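Local structure of endoglucanase FnCel5A (Fervidobacterium nodosum, 3NCO) at residues A[10-15]-A[195-200]; A[135-140]-A[170-175]. The protein probably hydrolyses internal beta-1,4-glucosidic bonds of cellulose as a glycoside hydrolase of family 5. One frame throughout, in Å; residues are numbered along the deposited sequence.

Contact 1: A[10-15]-A[195-200]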
loop_
_atom_site.group_PDB
_atom_site.type_symbol
_atom_site.label_atom_id
_atom_site.label_comp_id
_atom_site.label_asym_id
_atom_site.label_seq_id
_atom_site.Cartn_x
_atom_site.Cartn_y
_atom_site.Cartn_z
ATOM N N LYS A 10 12.199 -16.590 -16.523
ATOM C CA LYS A 10 12.227 -15.486 -15.550
ATOM C C LYS A 10 11.068 -15.811 -14.590
ATOM O O LYS A 10 10.061 -16.372 -15.020
ATOM C CB LYS A 10 11.849 -14.203 -16.275
ATOM C CG LYS A 10 12.794 -13.068 -16.117
ATOM C CD LYS A 10 12.542 -12.021 -17.160
ATOM C CE LYS A 10 13.539 -12.119 -18.298
ATOM N NZ LYS A 10 13.786 -10.781 -18.897
ATOM N N SER A 11 11.184 -15.452 -13.309
ATOM C CA SER A 11 10.073 -15.637 -12.388
ATOM C C SER A 11 8.895 -14.667 -12.666
ATOM O O SER A 11 9.070 -13.445 -12.730
ATOM C CB SER A 11 10.533 -15.512 -10.923
ATOM O OG SER A 11 9.407 -15.166 -10.125
ATOM N N SER A 12 7.700 -15.235 -12.809
ATOM C CA SER A 12 6.509 -14.451 -13.115
ATOM C C SER A 12 6.249 -13.381 -12.067
ATOM O O SER A 12 5.953 -12.227 -12.413
ATOM C CB SER A 12 5.291 -15.367 -13.214
ATOM O OG SER A 12 4.166 -14.645 -13.673
ATOM N N ALA A 13 6.338 -13.746 -10.780
ATOM C CA ALA A 13 6.045 -12.750 -9.721
ATOM C C ALA A 13 6.980 -11.544 -9.810
ATOM O O ALA A 13 6.572 -10.372 -9.559
ATOM C CB ALA A 13 6.147 -13.361 -8.371
ATOM N N PHE A 14 8.247 -11.817 -10.124
ATOM C CA PHE A 14 9.201 -10.727 -10.236
ATOM C C PHE A 14 8.881 -9.837 -11.398
ATOM O O PHE A 14 9.063 -8.635 -11.305
ATOM C CB PHE A 14 10.643 -11.264 -10.292
ATOM C CG PHE A 14 11.165 -11.718 -8.936
ATOM C CD1 PHE A 14 12.001 -10.880 -8.173
ATOM C CD2 PHE A 14 10.785 -12.940 -8.416
ATOM C CE1 PHE A 14 12.463 -11.277 -6.900
ATOM C CE2 PHE A 14 11.263 -13.345 -7.111
ATOM C CZ PHE A 14 12.070 -12.523 -6.375
ATOM N N GLU A 15 8.372 -10.418 -12.485
ATOM C CA GLU A 15 7.968 -9.605 -13.616
ATOM C C GLU A 15 6.707 -8.774 -13.334
ATOM O O GLU A 15 6.604 -7.603 -13.781
ATOM C CB GLU A 15 7.811 -10.476 -14.851
ATOM C CG GLU A 15 9.171 -10.994 -15.375
ATOM C CD GLU A 15 10.236 -9.863 -15.627
ATOM O OE1 GLU A 15 10.005 -9.003 -16.529
ATOM O OE2 GLU A 15 11.298 -9.849 -14.904
ATOM N N ASP A 195 3.648 -20.317 -2.808
ATOM C CA ASP A 195 2.762 -19.760 -3.830
ATOM C C ASP A 195 3.685 -18.898 -4.660
ATOM O O ASP A 195 4.392 -18.022 -4.109
ATOM C CB ASP A 195 1.650 -18.919 -3.163
ATOM C CG ASP A 195 0.559 -18.458 -4.160
ATOM O OD1 ASP A 195 0.849 -17.748 -5.127
ATOM O OD2 ASP A 195 -0.620 -18.811 -3.988
ATOM N N LYS A 196 3.631 -19.121 -5.972
ATOM C CA LYS A 196 4.476 -18.402 -6.935
ATOM C C LYS A 196 3.947 -17.066 -7.401
ATOM O O LYS A 196 4.612 -16.385 -8.183
ATOM C CB LYS A 196 4.778 -19.267 -8.169
ATOM C CG LYS A 196 5.572 -20.553 -7.892
ATOM C CD LYS A 196 6.489 -20.447 -6.652
ATOM C CE LYS A 196 7.375 -21.670 -6.534
ATOM N NZ LYS A 196 8.270 -21.768 -7.726
ATOM N N ASN A 197 2.766 -16.677 -6.928
ATOM C CA ASN A 197 2.216 -15.421 -7.366
ATOM C C ASN A 197 1.967 -14.512 -6.185
ATOM O O ASN A 197 0.898 -13.884 -6.101
ATOM C CB ASN A 197 0.940 -15.658 -8.205
ATOM C CG ASN A 197 1.268 -16.289 -9.547
ATOM O OD1 ASN A 197 0.930 -17.442 -9.803
ATOM N ND2 ASN A 197 1.947 -15.521 -10.400
ATOM N N ILE A 198 2.931 -14.441 -5.249
ATOM C CA ILE A 198 2.853 -13.473 -4.152
ATOM C C ILE A 198 3.988 -12.423 -4.241
ATOM O O ILE A 198 5.058 -12.704 -4.789
ATOM C CB ILE A 198 2.808 -14.126 -2.744
ATOM C CG1 ILE A 198 4.020 -15.029 -2.501
ATOM C CG2 ILE A 198 1.484 -14.906 -2.573
ATOM C CD1 ILE A 198 4.227 -15.353 -0.934
ATOM N N ILE A 199 3.716 -11.254 -3.663
ATOM C CA ILE A 199 4.729 -10.214 -3.493
ATOM C C ILE A 199 4.656 -9.768 -2.046
ATOM O O ILE A 199 3.557 -9.638 -1.495
ATOM C CB ILE A 199 4.384 -9.015 -4.422
ATOM C CG1 ILE A 199 4.548 -9.458 -5.897
ATOM C CG2 ILE A 199 5.281 -7.786 -4.178
ATOM C CD1 ILE A 199 4.083 -8.421 -6.909
ATOM N N VAL A 200 5.812 -9.485 -1.443
ATOM C CA VAL A 200 5.772 -9.060 -0.029
ATOM C C VAL A 200 5.902 -7.550 -0.039
ATOM O O VAL A 200 6.625 -6.979 -0.877
ATOM C CB VAL A 200 6.968 -9.735 0.757
ATOM C CG1 VAL A 200 7.211 -9.064 2.091
ATOM C CG2 VAL A 200 6.696 -11.246 0.924
HETATM O O HOH W 1 6.617 -16.524 -9.997
HETATM O O HOH W 2 1.821 -16.381 -13.194
#
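K196 O faces the first turn of helix 12-20, where A13 CB lies 3.4 Å from it and water 1 donates it a hydrogen bond of 2.7 Å. The same water accepts from A13 N at 2.9 Å and is bonded to S11 OG at 3.1 Å, so one solvent molecule ties a loop carbonyl to both the N-cap side chain and an amide of the opening helical turn. S11 O accepts the first helical bond, from E15 N, while the amide of A13, in the opening turn, donates to the water. No hydrogen bond runs directly between the two segments. A13, buried, gives the largest single share of the touching surface: its methyl points at the loop and also lies 3.8 Å from I198 O. The setting is a closed eight-stranded beta/alpha barrel, in which helix 12-20 precedes the first strand and packs against the entry to strand 198-204. I199 takes part with its tip. Its chi1 of -67° sets CG1 beside its own backbone N, and the extended chi2 carries CD1 to 4.1 Å from A13 O; N17 and I20 of the same helix also touch this side chain. Nearer the surface a second water bridges S12 OG and N197 ND2, accepting from N197 ND2 at 2.9 Å, whereas these two side-chain atoms themselves stay 4.1 Å apart. The backbone of N197 is steadied from its own side: its N-H donates to D195 OD1 at an angle of 157°, nearly along the C-O axis of the carboxylate, which closes an Asx turn. The other oxygen, D195 OD2, forms a salt bridge with NE of R166, from helix 151-168, whose NH2 also makes a weak hydrogen bond to N197 O.

Contact 2: A[135-140]-A[170-175]; sequences DKLFFE and PSRIVI
R172 reaches across to L137 and F139 with CG, CD, NE and NH1, starting from a CB directed at segment 135-140. CG, anti to the backbone N (chi1 -166°), comes to 3.2 Å from L137 O. CD sits over the centre of the F139 ring, 3.4 Å above its plane, in a close CH-pi contact. The chain then bends at chi3, placing NE 3.6 Å from F139 CZ and letting it donate to N169 OD1. At the tip NH1 donates to L137 O over 2.9 Å at 165°, the oxygen lying in the guanidinium plane; NH1 also serves P134 O, and NH2 serves Y133 O. An alanine here would probably leave the carbonyls of L137, P134 and Y133 without their arginine donor and open a gap over the F139 ring. Beyond R172 the segments pair as parallel strands: F139 N donates to I173 O at 3.0 Å, and I175 N to F139 O at 2.8 Å. Before the pairing begins, water 3 spans the distance by donating to D135 O and accepting from I173 N. I173 lies alongside F138, its CB 3.7 Å above the ring plane and shifted toward the rim, with I173 CG2 beside F138 CD2. On the E140 side of the sheet, CG of E140 packs 3.8 Å from I175 CG2, while its carboxylate forms a salt bridge with R59. Strand 137-140, helix 151-168 and strand 174-177 make a beta-alpha-beta unit of the barrel. F139 and V174 face that helix through I165, with W123 of helix 112-130 also meeting the F139 ring; F138 and I173 rest on Y16 of helix 12-20, and E140 and I175 touch I99 of strand 97-101.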
loop_
_atom_site.group_PDB
_atom_site.type_symbol
_atom_site.label_atom_id
_atom_site.label_comp_id
_atom_site.label_asym_id
_atom_site.label_seq_id
_atom_site.Cartn_x
_atom_site.Cartn_y
_atom_site.Cartn_z
ATOM N N ASP A 135 -5.084 -9.308 -15.583
ATOM C CA ASP A 135 -4.051 -9.613 -14.589
ATOM C C ASP A 135 -3.284 -8.377 -14.064
ATOM O O ASP A 135 -2.447 -8.521 -13.173
ATOM C CB ASP A 135 -3.088 -10.674 -15.131
ATOM C CG ASP A 135 -2.292 -10.200 -16.345
ATOM O OD1 ASP A 135 -2.384 -9.032 -16.818
ATOM O OD2 ASP A 135 -1.517 -11.048 -16.835
ATOM N N LYS A 136 -3.634 -7.190 -14.577
ATOM C CA LYS A 136 -3.060 -5.903 -14.163
ATOM C C LYS A 136 -3.782 -5.380 -12.910
ATOM O O LYS A 136 -3.425 -4.342 -12.412
ATOM C CB LYS A 136 -3.167 -4.871 -15.290
ATOM C CG LYS A 136 -2.142 -5.149 -16.391
ATOM C CD LYS A 136 -2.599 -4.522 -17.693
ATOM C CE LYS A 136 -1.621 -4.957 -18.821
ATOM N NZ LYS A 136 -2.150 -4.546 -20.139
ATOM N N LEU A 137 -4.817 -6.100 -12.471
ATOM C CA LEU A 137 -5.391 -5.918 -11.117
ATOM C C LEU A 137 -4.753 -6.934 -10.154
ATOM O O LEU A 137 -4.897 -8.151 -10.363
ATOM C CB LEU A 137 -6.902 -6.157 -11.107
ATOM C CG LEU A 137 -7.585 -6.088 -9.731
ATOM C CD1 LEU A 137 -7.543 -4.648 -9.126
ATOM C CD2 LEU A 137 -9.026 -6.611 -9.849
ATOM N N PHE A 138 -4.165 -6.402 -9.079
ATOM C CA PHE A 138 -3.552 -7.212 -7.995
ATOM C C PHE A 138 -4.377 -7.103 -6.713
ATOM O O PHE A 138 -4.969 -6.032 -6.468
ATOM C CB PHE A 138 -2.148 -6.667 -7.644
ATOM C CG PHE A 138 -1.142 -6.755 -8.762
ATOM C CD1 PHE A 138 -1.423 -7.359 -9.957
ATOM C CD2 PHE A 138 0.149 -6.280 -8.546
ATOM C CE1 PHE A 138 -0.463 -7.363 -11.010
ATOM C CE2 PHE A 138 1.118 -6.317 -9.554
ATOM C CZ PHE A 138 0.806 -6.841 -10.805
ATOM N N PHE A 139 -4.416 -8.177 -5.899
ATOM C CA PHE A 139 -5.088 -8.091 -4.600
ATOM C C PHE A 139 -4.057 -7.894 -3.494
ATOM O O PHE A 139 -2.893 -8.276 -3.671
ATOM C CB PHE A 139 -5.802 -9.403 -4.280
ATOM C CG PHE A 139 -6.948 -9.706 -5.209
ATOM C CD1 PHE A 139 -7.484 -8.670 -5.980
ATOM C CD2 PHE A 139 -7.535 -11.005 -5.267
ATOM C CE1 PHE A 139 -8.525 -8.882 -6.845
ATOM C CE2 PHE A 139 -8.626 -11.255 -6.120
ATOM C CZ PHE A 139 -9.149 -10.186 -6.905
ATOM N N GLU A 140 -4.461 -7.321 -2.356
ATOM C CA GLU A 140 -3.559 -7.128 -1.232
ATOM C C GLU A 140 -4.332 -7.415 0.053
ATOM O O GLU A 140 -5.161 -6.600 0.430
ATOM C CB GLU A 140 -3.051 -5.690 -1.235
ATOM C CG GLU A 140 -2.119 -5.448 -0.018
ATOM C CD GLU A 140 -1.551 -4.043 0.094
ATOM O OE1 GLU A 140 -1.938 -3.189 -0.731
ATOM O OE2 GLU A 140 -0.754 -3.795 0.999
ATOM N N PRO A 170 -6.752 -18.318 -9.431
ATOM C CA PRO A 170 -5.621 -19.214 -9.166
ATOM C C PRO A 170 -4.231 -18.594 -9.323
ATOM O O PRO A 170 -3.287 -19.070 -8.679
ATOM C CB PRO A 170 -5.799 -20.359 -10.171
ATOM C CG PRO A 170 -6.865 -19.978 -11.052
ATOM C CD PRO A 170 -7.600 -18.778 -10.542
ATOM N N SER A 171 -4.096 -17.552 -10.152
ATOM C CA SER A 171 -2.746 -17.014 -10.434
ATOM C C SER A 171 -2.563 -15.513 -10.166
ATOM O O SER A 171 -1.448 -14.981 -10.313
ATOM C CB SER A 171 -2.351 -17.331 -11.893
ATOM O OG SER A 171 -3.262 -16.691 -12.798
ATOM N N ARG A 172 -3.654 -14.814 -9.828
ATOM C CA ARG A 172 -3.582 -13.368 -9.616
ATOM C C ARG A 172 -2.565 -13.044 -8.549
ATOM O O ARG A 172 -2.468 -13.736 -7.517
ATOM C CB ARG A 172 -4.928 -12.777 -9.196
ATOM C CG ARG A 172 -4.940 -11.221 -9.318
ATOM C CD ARG A 172 -6.318 -10.663 -8.946
ATOM N NE ARG A 172 -7.360 -11.207 -9.857
ATOM C CZ ARG A 172 -7.552 -10.825 -11.131
ATOM N NH1 ARG A 172 -6.814 -9.839 -11.666
ATOM N NH2 ARG A 172 -8.490 -11.427 -11.844
ATOM N N ILE A 173 -1.816 -11.986 -8.797
ATOM C CA ILE A 173 -0.871 -11.535 -7.782
ATOM C C ILE A 173 -1.593 -11.170 -6.466
ATOM O O ILE A 173 -2.561 -10.401 -6.475
ATOM C CB ILE A 173 -0.068 -10.363 -8.279
ATOM C CG1 ILE A 173 0.884 -10.811 -9.401
ATOM C CG2 ILE A 173 0.703 -9.725 -7.094
ATOM C CD1 ILE A 173 2.036 -11.678 -8.955
ATOM N N VAL A 174 -1.110 -11.696 -5.336
ATOM C CA VAL A 174 -1.633 -11.290 -4.044
ATOM C C VAL A 174 -0.454 -10.744 -3.239
ATOM O O VAL A 174 0.604 -11.416 -3.123
ATOM C CB VAL A 174 -2.275 -12.496 -3.308
ATOM C CG1 VAL A 174 -2.632 -12.159 -1.788
ATOM C CG2 VAL A 174 -3.479 -12.972 -4.134
ATOM N N ILE A 175 -0.626 -9.541 -2.682
ATOM C CA ILE A 175 0.451 -8.865 -1.945
ATOM C C ILE A 175 0.239 -9.122 -0.462
ATOM O O ILE A 175 -0.860 -8.898 0.055
ATOM C CB ILE A 175 0.424 -7.347 -2.219
ATOM C CG1 ILE A 175 0.898 -7.108 -3.657
ATOM C CG2 ILE A 175 1.334 -6.540 -1.253
ATOM C CD1 ILE A 175 0.357 -5.838 -4.229
HETATM O O HOH W 3 -2.056 -10.868 -11.533
#

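Contacts 1 and 2 are neighbours, their strands adjacent in the barrel wall and their centres about 10 Å apart. V174 of contact 2 joins them through two probable backbone hydrogen bonds, its N 3.1 Å from N197 O and its O 3.2 Å from I199 N. R166 reaches both, through R172 O and D195 OD2, and helix 12-20, part of contact 1, also touches F138 and I173 of contact 2. Contact 1 lies at the start of strand 198-204, and contact 2 runs the length of strand 137-140 against the start of 174-177; in family 5 barrels the active site lies at the C-terminal ends of the strands, beyond E140 and away from contact 1.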